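Local coordinates for hypothetical glycoside hydrolase (Parabacteroides distasonis, PDB 3TAW), which is of unknown function but belongs to a family related to glycoside hydrolases, whose fold is a five-bladed beta-propeller, at residues 27-32 / 342-347; 49-54 / 67-72; 59-64 / 87-92. All blocks are in the same frame, centred on the assembly; numbering follows the deposited sequence.

How the interactions relate
From the N terminus, residues 27-32 come first, and interaction 1 pairs them with 342-347, closing a loop of more than 300 residues. Interactions 2 and 3 are nested inside that loop. Interaction 2 ties 49-54 to 67-72, and interaction 3 begins between them, at 59-64, and ends beyond them, at 87-92, so the two cross along the chain. They share strand 61-69 and join three successive strands of one antiparallel blade. Interaction 1 joins a segment near the N terminus to the last strand, 344-350, and touches interaction 2 directly, S343 bonding to D49 and T50. V347 also packs on G91 of interaction 3.

Interaction 1 (27-32 / 342-347); sequences IKPLPT and DSFVAV
S343 and P29 meet where a classic beta bulge opens strand 344-350: S343 and F344 both face C340 of the preceding strand, and S343 O lies 4.0 Å from P29 CD. The pairing is consistent with ring closure of a beta-propeller, the N-terminal segment lying against the outer strand of the last blade. The hydroxyl of S343 serves other partners: OG bonds to D49 and to the backbone N of Q316. F344 follows and supplies most of the side-chain contact with K28 and P29. Its CG stands beside its own backbone N and anti to the carbonyl carbon (chi1 -55°), which sets one side of the ring near these two residues. F344 CD1 is 3.8 Å from K28 CG, the lysine chain slanting past the ring and running on, extended, toward solvent. F344 CE1 is 3.9 Å from P29 CD, and the proline crosses the phenylalanine at about a right angle. I27 O sits at the ring edge, in its plane. V345 makes the single antiparallel bridge, a hydrogen-bonded pair with I27. V345 N donates to I27 O at 3.1 Å. The return bond, I27 N to V345 O, is weak at 3.3 Å. T50 OG1 adds a second, weak grip on I27 O, and the carbonyl of K28 is held by R96. The side chains of I27 and V345 lie alongside each other, pointing the same way, with the two buried beta carbons in contact: I27 CB to V345 CB is 3.8 Å, and I27 CG1 is 4.0 Å from V345 CB.

Interaction 2 (49-54 / 67-72); sequences DTFNPA and RAEDNS
The guanidinium of R67 lies over the rim of the F51 ring, the two planes 33° apart and the side chains running alongside in the same direction. F51 CZ sits 3.4 Å from R67 NE, beneath one face of the guanidinium. Further back along the arginine, R67 CD makes a CH-pi contact over the ring face, 4.0 Å from the F51 centroid. R67 reaches this place by a fully extended chain from CG to NE, while F51 CG stands between its backbone N and carbonyl carbon (chi1 58°), bringing the ring under the arginine. E69 comes to the ring edge instead: its carboxylate is turned 75° against the ring, with E69 OE1 3.5 Å from F51 CE1. The other oxygen, E69 OE2, forms a salt bridge with R67 NH2 at 2.9 Å, through a weak, bent hydrogen bond. D49 OD2 and E69 OE1 are like charges 4.1 Å apart, and R79 probably offsets them, since its NH1 bridges to both. D120 likewise joins R67 NH1 and N52 ND2. T50 and A68 point to the other sheet face as a non-hydrogen-bonded pair. Backbone bonds flank them: E69 N to D49 O, 2.9 Å, and F51 N to R67 O, 2.8 Å, with R67 N returning to F51 O. Beyond the strand, D70 OD1 accepts from S72 N in an Asx turn. The pairing is that of a beta hairpin, strands 49-58 and 61-69, consistent with the first two strands of a propeller blade; N52, at the corner of the first, bonds to an unknown ligand.

Interaction 3 (59-64 / 87-92); sequences DGKIVV and TSTDGI. With EDO (1,2-ethanediol), chain M.
O1 of the bound 1,2-ethanediol is gripped by two side chains that also touch each other, K61 and T87. T87 OG1 meets the diol O1 at 2.8 Å, a hydrogen bond in which either hydroxyl may be the donor, and K61 NZ donates to the same O1 at 3.1 Å. A weak bond from NZ to O2 completes the hold on the diol, which probably came from the crystallisation liquor. K61 spans the contact with an extended chain: K61 CB lies 3.5 Å from S88 O, and K61 CG is 3.9 Å from T89 CG2, the two side chains lying alongside and pointing the same way. K61 CD then passes T87 CB obliquely. T87 OG1 stands between its backbone N and carbonyl carbon (chi1 69°); this torsion turns OG1 to the diol and leaves T87 CG2 to pack loosely against V63 CG2. Beneath this, I62 and S88 form an antiparallel hydrogen-bonded pair. I62 N donates to S88 O at 3.0 Å, and S88 N returns to I62 O at 2.9 Å. T87 CA adds a CA-H...O contact to the same I62 carbonyl. On the other face of the sheet, I62 CD1 rests 3.6 Å from G91 CA, where the chain leaves the strand in a tight turn. S88 OG organises that turn by accepting from the amides of D90 and G91, an ST turn and ST motif, while D90 OD1 takes I92 N in an Asx turn. The I62-S88 pair lies where strand 61-69 begins and strand 81-88 ends, at the end of this hairpin away from its connecting loop, with I62 packed on V328 and Y330 of strand 322-330 and on Y335 and Y337 of strand 333-340, and V63 against Y58 of strand 49-58.

Interaction 1 (27-32 / 342-347)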
loop_
_atom_site.group_PDB
_atom_site.type_symbol
_atom_site.label_atom_id
_atom_site.label_comp_id
_atom_site.label_asym_id
_atom_site.label_seq_id
_atom_site.Cartn_x
_atom_site.Cartn_y
_atom_site.Cartn_z
ATOM N N ILE A 27 2.522 -10.610 -11.996
ATOM C CA ILE A 27 2.625 -11.677 -10.984
ATOM C C ILE A 27 1.296 -12.389 -10.878
ATOM O O ILE A 27 0.261 -11.765 -10.628
ATOM C CB ILE A 27 3.013 -11.193 -9.562
ATOM C CG1 ILE A 27 4.247 -10.288 -9.606
ATOM C CG2 ILE A 27 3.169 -12.411 -8.558
ATOM C CD1 ILE A 27 5.572 -10.984 -9.671
ATOM N N LYS A 28 1.351 -13.701 -11.090
ATOM C CA LYS A 28 0.207 -14.588 -10.955
ATOM C C LYS A 28 0.505 -15.690 -9.909
ATOM O O LYS A 28 1.663 -15.990 -9.633
ATOM C CB LYS A 28 -0.059 -15.253 -12.291
ATOM C CG LYS A 28 -0.250 -14.326 -13.480
ATOM C CD LYS A 28 -0.386 -15.145 -14.779
ATOM C CE LYS A 28 -0.375 -14.236 -15.996
ATOM N NZ LYS A 28 -0.104 -14.965 -17.294
ATOM N N PRO A 29 -0.541 -16.315 -9.347
ATOM C CA PRO A 29 -0.352 -17.449 -8.426
ATOM C C PRO A 29 0.476 -18.595 -8.997
ATOM O O PRO A 29 0.479 -18.837 -10.225
ATOM C CB PRO A 29 -1.794 -17.918 -8.161
ATOM C CG PRO A 29 -2.592 -16.681 -8.299
ATOM C CD PRO A 29 -1.967 -15.955 -9.455
ATOM N N LEU A 30 1.187 -19.277 -8.110
ATOM C CA LEU A 30 1.968 -20.478 -8.462
ATOM C C LEU A 30 1.796 -21.509 -7.342
ATOM O O LEU A 30 1.416 -21.162 -6.232
ATOM C CB LEU A 30 3.444 -20.144 -8.623
ATOM C CG LEU A 30 3.870 -19.223 -9.786
ATOM C CD1 LEU A 30 5.332 -18.829 -9.579
ATOM C CD2 LEU A 30 3.598 -19.860 -11.189
ATOM N N PRO A 31 2.080 -22.790 -7.633
ATOM C CA PRO A 31 1.923 -23.865 -6.647
ATOM C C PRO A 31 3.113 -24.073 -5.698
ATOM O O PRO A 31 3.183 -25.093 -5.002
ATOM C CB PRO A 31 1.732 -25.115 -7.534
ATOM C CG PRO A 31 2.501 -24.825 -8.750
ATOM C CD PRO A 31 2.420 -23.308 -8.970
ATOM N N THR A 32 4.011 -23.098 -5.644
ATOM C CA THR A 32 5.219 -23.145 -4.842
ATOM C C THR A 32 4.987 -23.514 -3.387
ATOM O O THR A 32 4.074 -22.986 -2.752
ATOM C CB THR A 32 5.862 -21.749 -4.846
ATOM O OG1 THR A 32 5.717 -21.172 -6.166
ATOM C CG2 THR A 32 7.305 -21.847 -4.459
ATOM N N ASP A 342 -8.023 -8.190 -6.252
ATOM C CA ASP A 342 -7.513 -9.043 -5.162
ATOM C C ASP A 342 -6.959 -10.382 -5.663
ATOM O O ASP A 342 -6.966 -11.382 -4.923
ATOM C CB ASP A 342 -8.568 -9.278 -4.064
ATOM C CG ASP A 342 -8.775 -8.070 -3.156
ATOM O OD1 ASP A 342 -8.121 -7.025 -3.362
ATOM O OD2 ASP A 342 -9.551 -8.226 -2.195
ATOM N N SER A 343 -6.455 -10.398 -6.896
ATOM C CA SER A 343 -6.037 -11.654 -7.520
ATOM C C SER A 343 -4.695 -11.669 -8.225
ATOM O O SER A 343 -4.050 -12.727 -8.261
ATOM C CB SER A 343 -7.100 -12.151 -8.495
ATOM O OG SER A 343 -8.243 -12.613 -7.788
ATOM N N PHE A 344 -4.308 -10.543 -8.832
ATOM C CA PHE A 344 -3.055 -10.438 -9.585
ATOM C C PHE A 344 -2.318 -9.136 -9.256
ATOM O O PHE A 344 -2.887 -8.234 -8.636
ATOM C CB PHE A 344 -3.282 -10.502 -11.093
ATOM C CG PHE A 344 -4.034 -11.739 -11.546
ATOM C CD1 PHE A 344 -3.373 -12.923 -11.768
ATOM C CD2 PHE A 344 -5.408 -11.701 -11.743
ATOM C CE1 PHE A 344 -4.065 -14.066 -12.186
ATOM C CE2 PHE A 344 -6.101 -12.850 -12.144
ATOM C CZ PHE A 344 -5.420 -14.018 -12.365
ATOM N N VAL A 345 -1.050 -9.074 -9.664
ATOM C CA VAL A 345 -0.298 -7.827 -9.676
ATOM C C VAL A 345 -0.106 -7.350 -11.120
ATOM O O VAL A 345 0.272 -8.135 -11.999
ATOM C CB VAL A 345 1.061 -7.973 -9.001
ATOM C CG1 VAL A 345 1.860 -6.645 -9.116
ATOM C CG2 VAL A 345 0.873 -8.400 -7.530
ATOM N N ALA A 346 -0.336 -6.064 -11.339
ATOM C CA ALA A 346 -0.084 -5.403 -12.624
ATOM C C ALA A 346 0.791 -4.157 -12.449
ATOM O O ALA A 346 0.985 -3.680 -11.319
ATOM C CB ALA A 346 -1.410 -5.041 -13.341
ATOM N N VAL A 347 1.367 -3.708 -13.573
ATOM C CA VAL A 347 2.218 -2.524 -13.643
ATOM C C VAL A 347 1.663 -1.505 -14.657
ATOM O O VAL A 347 1.115 -1.868 -15.698
ATOM C CB VAL A 347 3.694 -2.886 -13.974
ATOM C CG1 VAL A 347 3.860 -3.414 -15.413
ATOM C CG2 VAL A 347 4.617 -1.694 -13.693
#

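Interaction 2 (49-54 / 67-72)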
loop_
_atom_site.group_PDB
_atom_site.type_symbol
_atom_site.label_atom_id
_atom_site.label_comp_id
_atom_site.label_asym_id
_atom_site.label_seq_id
_atom_site.Cartn_x
_atom_site.Cartn_y
_atom_site.Cartn_z
ATOM N N ASP A 49 -3.977 -16.416 -4.810
ATOM C CA ASP A 49 -4.027 -15.025 -5.299
ATOM C C ASP A 49 -2.724 -14.314 -4.938
ATOM O O ASP A 49 -2.176 -14.557 -3.882
ATOM C CB ASP A 49 -5.210 -14.292 -4.682
ATOM C CG ASP A 49 -6.565 -14.875 -5.113
ATOM O OD1 ASP A 49 -7.000 -14.586 -6.243
ATOM O OD2 ASP A 49 -7.192 -15.621 -4.311
ATOM N N THR A 50 -2.248 -13.444 -5.820
ATOM C CA THR A 50 -1.011 -12.683 -5.622
ATOM C C THR A 50 -1.327 -11.250 -6.027
ATOM O O THR A 50 -1.549 -10.977 -7.210
ATOM C CB THR A 50 0.149 -13.228 -6.488
ATOM O OG1 THR A 50 -0.271 -13.347 -7.856
ATOM C CG2 THR A 50 0.620 -14.585 -5.950
ATOM N N PHE A 51 -1.354 -10.336 -5.051
ATOM C CA PHE A 51 -1.919 -9.011 -5.313
ATOM C C PHE A 51 -1.293 -7.955 -4.398
ATOM O O PHE A 51 -0.147 -8.144 -3.995
ATOM C CB PHE A 51 -3.479 -9.090 -5.254
ATOM C CG PHE A 51 -4.067 -9.596 -3.936
ATOM C CD1 PHE A 51 -3.945 -10.947 -3.542
ATOM C CD2 PHE A 51 -4.850 -8.764 -3.152
ATOM C CE1 PHE A 51 -4.504 -11.398 -2.369
ATOM C CE2 PHE A 51 -5.446 -9.223 -1.969
ATOM C CZ PHE A 51 -5.281 -10.537 -1.574
ATOM N N ASN A 52 -1.988 -6.824 -4.210
ATOM C CA ASN A 52 -1.641 -5.717 -3.279
ATOM C C ASN A 52 -0.171 -5.652 -2.898
ATOM O O ASN A 52 0.217 -6.076 -1.808
ATOM C CB ASN A 52 -2.545 -5.765 -2.053
ATOM C CG ASN A 52 -3.989 -5.491 -2.402
ATOM O OD1 ASN A 52 -4.299 -5.320 -3.586
ATOM N ND2 ASN A 52 -4.882 -5.454 -1.398
ATOM N N PRO A 53 0.643 -5.115 -3.799
ATOM C CA PRO A 53 2.097 -5.229 -3.659
ATOM C C PRO A 53 2.783 -3.964 -3.144
ATOM O O PRO A 53 2.361 -2.849 -3.464
ATOM C CB PRO A 53 2.528 -5.467 -5.099
ATOM C CG PRO A 53 1.590 -4.571 -5.889
ATOM C CD PRO A 53 0.260 -4.719 -5.175
ATOM N N ALA A 54 3.861 -4.154 -2.402
ATOM C CA ALA A 54 4.803 -3.077 -2.137
ATOM C C ALA A 54 5.888 -3.117 -3.197
ATOM O O ALA A 54 6.087 -4.153 -3.834
ATOM C CB ALA A 54 5.427 -3.243 -0.791
ATOM N N ARG A 67 1.568 -9.391 -1.986
ATOM C CA ARG A 67 0.735 -10.092 -1.038
ATOM C C ARG A 67 0.317 -11.397 -1.666
ATOM O O ARG A 67 -0.304 -11.392 -2.711
ATOM C CB ARG A 67 -0.501 -9.274 -0.676
ATOM C CG ARG A 67 -1.400 -9.980 0.339
ATOM C CD ARG A 67 -2.653 -9.163 0.632
ATOM N NE ARG A 67 -3.660 -9.930 1.345
ATOM C CZ ARG A 67 -4.849 -9.458 1.730
ATOM N NH1 ARG A 67 -5.192 -8.191 1.504
ATOM N NH2 ARG A 67 -5.702 -10.261 2.353
ATOM N N ALA A 68 0.680 -12.516 -1.043
ATOM C CA ALA A 68 0.344 -13.831 -1.570
ATOM C C ALA A 68 -0.585 -14.528 -0.588
ATOM O O ALA A 68 -0.354 -14.505 0.611
ATOM C CB ALA A 68 1.600 -14.680 -1.764
ATOM N N GLU A 69 -1.632 -15.145 -1.114
ATOM C CA GLU A 69 -2.557 -15.893 -0.290
ATOM C C GLU A 69 -2.568 -17.361 -0.667
ATOM O O GLU A 69 -2.558 -17.713 -1.851
ATOM C CB GLU A 69 -3.964 -15.322 -0.411
ATOM C CG GLU A 69 -4.193 -14.056 0.403
ATOM C CD GLU A 69 -5.640 -13.570 0.354
ATOM O OE1 GLU A 69 -6.315 -13.832 -0.672
ATOM O OE2 GLU A 69 -6.098 -12.945 1.351
ATOM N N ASP A 70 -2.563 -18.205 0.355
ATOM C CA ASP A 70 -2.785 -19.630 0.156
ATOM C C ASP A 70 -4.280 -19.952 -0.004
ATOM O O ASP A 70 -5.132 -19.049 0.017
ATOM C CB ASP A 70 -2.103 -20.435 1.259
ATOM C CG ASP A 70 -2.645 -20.157 2.653
ATOM O OD1 ASP A 70 -3.834 -19.790 2.813
ATOM O OD2 ASP A 70 -1.881 -20.379 3.602
ATOM N N ASN A 71 -4.588 -21.226 -0.230
ATOM C CA ASN A 71 -5.978 -21.670 -0.413
ATOM C C ASN A 71 -6.517 -22.355 0.851
ATOM O O ASN A 71 -7.339 -23.277 0.766
ATOM C CB ASN A 71 -6.058 -22.604 -1.635
ATOM C CG ASN A 71 -7.348 -22.436 -2.434
ATOM O OD1 ASN A 71 -7.845 -21.332 -2.614
ATOM N ND2 ASN A 71 -7.885 -23.549 -2.932
ATOM N N SER A 72 -6.090 -21.904 2.035
ATOM C CA SER A 72 -6.480 -22.585 3.278
ATOM C C SER A 72 -7.976 -22.363 3.607
ATOM O O SER A 72 -8.571 -23.128 4.369
ATOM C CB SER A 72 -5.572 -22.187 4.456
ATOM O OG SER A 72 -5.483 -20.786 4.625
#

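Interaction 3 (59-64 / 87-92)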
loop_
_atom_site.group_PDB
_atom_site.type_symbol
_atom_site.label_atom_id
_atom_site.label_comp_id
_atom_site.label_asym_id
_atom_site.label_seq_id
_atom_site.Cartn_x
_atom_site.Cartn_y
_atom_site.Cartn_z
ATOM N N ASP A 59 19.735 -2.888 -4.440
ATOM C CA ASP A 59 20.827 -3.517 -5.176
ATOM C C ASP A 59 20.646 -3.427 -6.686
ATOM O O ASP A 59 20.796 -4.422 -7.400
ATOM C CB ASP A 59 21.014 -4.987 -4.726
ATOM C CG ASP A 59 22.413 -5.516 -5.003
ATOM O OD1 ASP A 59 23.287 -4.754 -5.424
ATOM O OD2 ASP A 59 22.650 -6.717 -4.762
ATOM N N GLY A 60 20.300 -2.227 -7.147
ATOM C CA GLY A 60 20.198 -1.930 -8.573
ATOM C C GLY A 60 18.932 -2.399 -9.282
ATOM O O GLY A 60 18.800 -2.164 -10.480
ATOM N N LYS A 61 18.019 -3.059 -8.564
ATOM C CA LYS A 61 16.821 -3.618 -9.150
ATOM C C LYS A 61 15.533 -3.130 -8.494
ATOM O O LYS A 61 15.521 -2.722 -7.325
ATOM C CB LYS A 61 16.822 -5.143 -9.051
ATOM C CG LYS A 61 18.008 -5.775 -9.814
ATOM C CD LYS A 61 17.957 -7.277 -9.807
ATOM C CE LYS A 61 19.188 -7.891 -10.467
ATOM N NZ LYS A 61 19.032 -9.384 -10.606
ATOM N N ILE A 62 14.449 -3.239 -9.247
ATOM C CA ILE A 62 13.123 -3.080 -8.678
ATOM C C ILE A 62 12.817 -4.342 -7.879
ATOM O O ILE A 62 13.072 -5.436 -8.366
ATOM C CB ILE A 62 12.048 -2.885 -9.760
ATOM C CG1 ILE A 62 12.249 -1.539 -10.441
ATOM C CG2 ILE A 62 10.635 -2.965 -9.148
ATOM C CD1 ILE A 62 11.338 -1.308 -11.651
ATOM N N VAL A 63 12.306 -4.171 -6.659
ATOM C CA VAL A 63 11.825 -5.298 -5.844
ATOM C C VAL A 63 10.346 -5.085 -5.620
ATOM O O VAL A 63 9.923 -4.030 -5.161
ATOM C CB VAL A 63 12.589 -5.431 -4.507
ATOM C CG1 VAL A 63 11.950 -6.522 -3.604
ATOM C CG2 VAL A 63 14.097 -5.707 -4.774
ATOM N N VAL A 64 9.551 -6.093 -5.951
ATOM C CA VAL A 64 8.144 -6.092 -5.615
ATOM C C VAL A 64 7.951 -7.146 -4.555
ATOM O O VAL A 64 8.325 -8.318 -4.763
ATOM C CB VAL A 64 7.270 -6.368 -6.828
ATOM C CG1 VAL A 64 5.822 -6.737 -6.394
ATOM C CG2 VAL A 64 7.272 -5.134 -7.754
ATOM N N THR A 87 12.245 -9.693 -8.165
ATOM C CA THR A 87 13.131 -8.643 -8.660
ATOM C C THR A 87 13.001 -8.452 -10.176
ATOM O O THR A 87 12.667 -9.384 -10.918
ATOM C CB THR A 87 14.609 -8.920 -8.368
ATOM O OG1 THR A 87 15.055 -10.031 -9.156
ATOM C CG2 THR A 87 14.842 -9.213 -6.891
ATOM N N SER A 88 13.319 -7.242 -10.636
ATOM C CA SER A 88 13.234 -6.950 -12.068
ATOM C C SER A 88 14.214 -5.860 -12.453
ATOM O O SER A 88 14.513 -4.980 -11.638
ATOM C CB SER A 88 11.814 -6.472 -12.435
ATOM O OG SER A 88 11.732 -6.194 -13.818
ATOM N N THR A 89 14.710 -5.927 -13.687
ATOM C CA THR A 89 15.558 -4.858 -14.218
ATOM C C THR A 89 14.842 -4.033 -15.274
ATOM O O THR A 89 15.419 -3.058 -15.770
ATOM C CB THR A 89 16.877 -5.384 -14.793
ATOM O OG1 THR A 89 16.613 -6.338 -15.832
ATOM C CG2 THR A 89 17.697 -6.025 -13.690
ATOM N N ASP A 90 13.622 -4.430 -15.647
ATOM C CA ASP A 90 12.839 -3.685 -16.637
ATOM C C ASP A 90 11.461 -3.255 -16.109
ATOM O O ASP A 90 10.708 -2.577 -16.817
ATOM C CB ASP A 90 12.732 -4.442 -17.980
ATOM C CG ASP A 90 11.926 -5.740 -17.899
ATOM O OD1 ASP A 90 11.308 -6.089 -16.852
ATOM O OD2 ASP A 90 11.898 -6.447 -18.947
ATOM N N GLY A 91 11.129 -3.646 -14.871
ATOM C CA GLY A 91 9.852 -3.298 -14.268
ATOM C C GLY A 91 8.675 -4.161 -14.669
ATOM O O GLY A 91 7.566 -3.965 -14.155
ATOM N N ILE A 92 8.902 -5.121 -15.573
ATOM C CA ILE A 92 7.837 -5.903 -16.192
ATOM C C ILE A 92 8.016 -7.387 -15.971
ATOM O O ILE A 92 7.074 -8.059 -15.571
ATOM C CB ILE A 92 7.771 -5.624 -17.700
ATOM C CG1 ILE A 92 7.246 -4.207 -17.950
ATOM C CG2 ILE A 92 6.935 -6.678 -18.437
ATOM C CD1 ILE A 92 7.505 -3.724 -19.389
HETATM C C1 EDO M . 15.625 -10.063 -12.847
HETATM O O1 EDO M . 16.120 -9.506 -11.642
HETATM C C2 EDO M . 16.667 -11.053 -13.347
HETATM O O2 EDO M . 17.908 -10.365 -13.563
#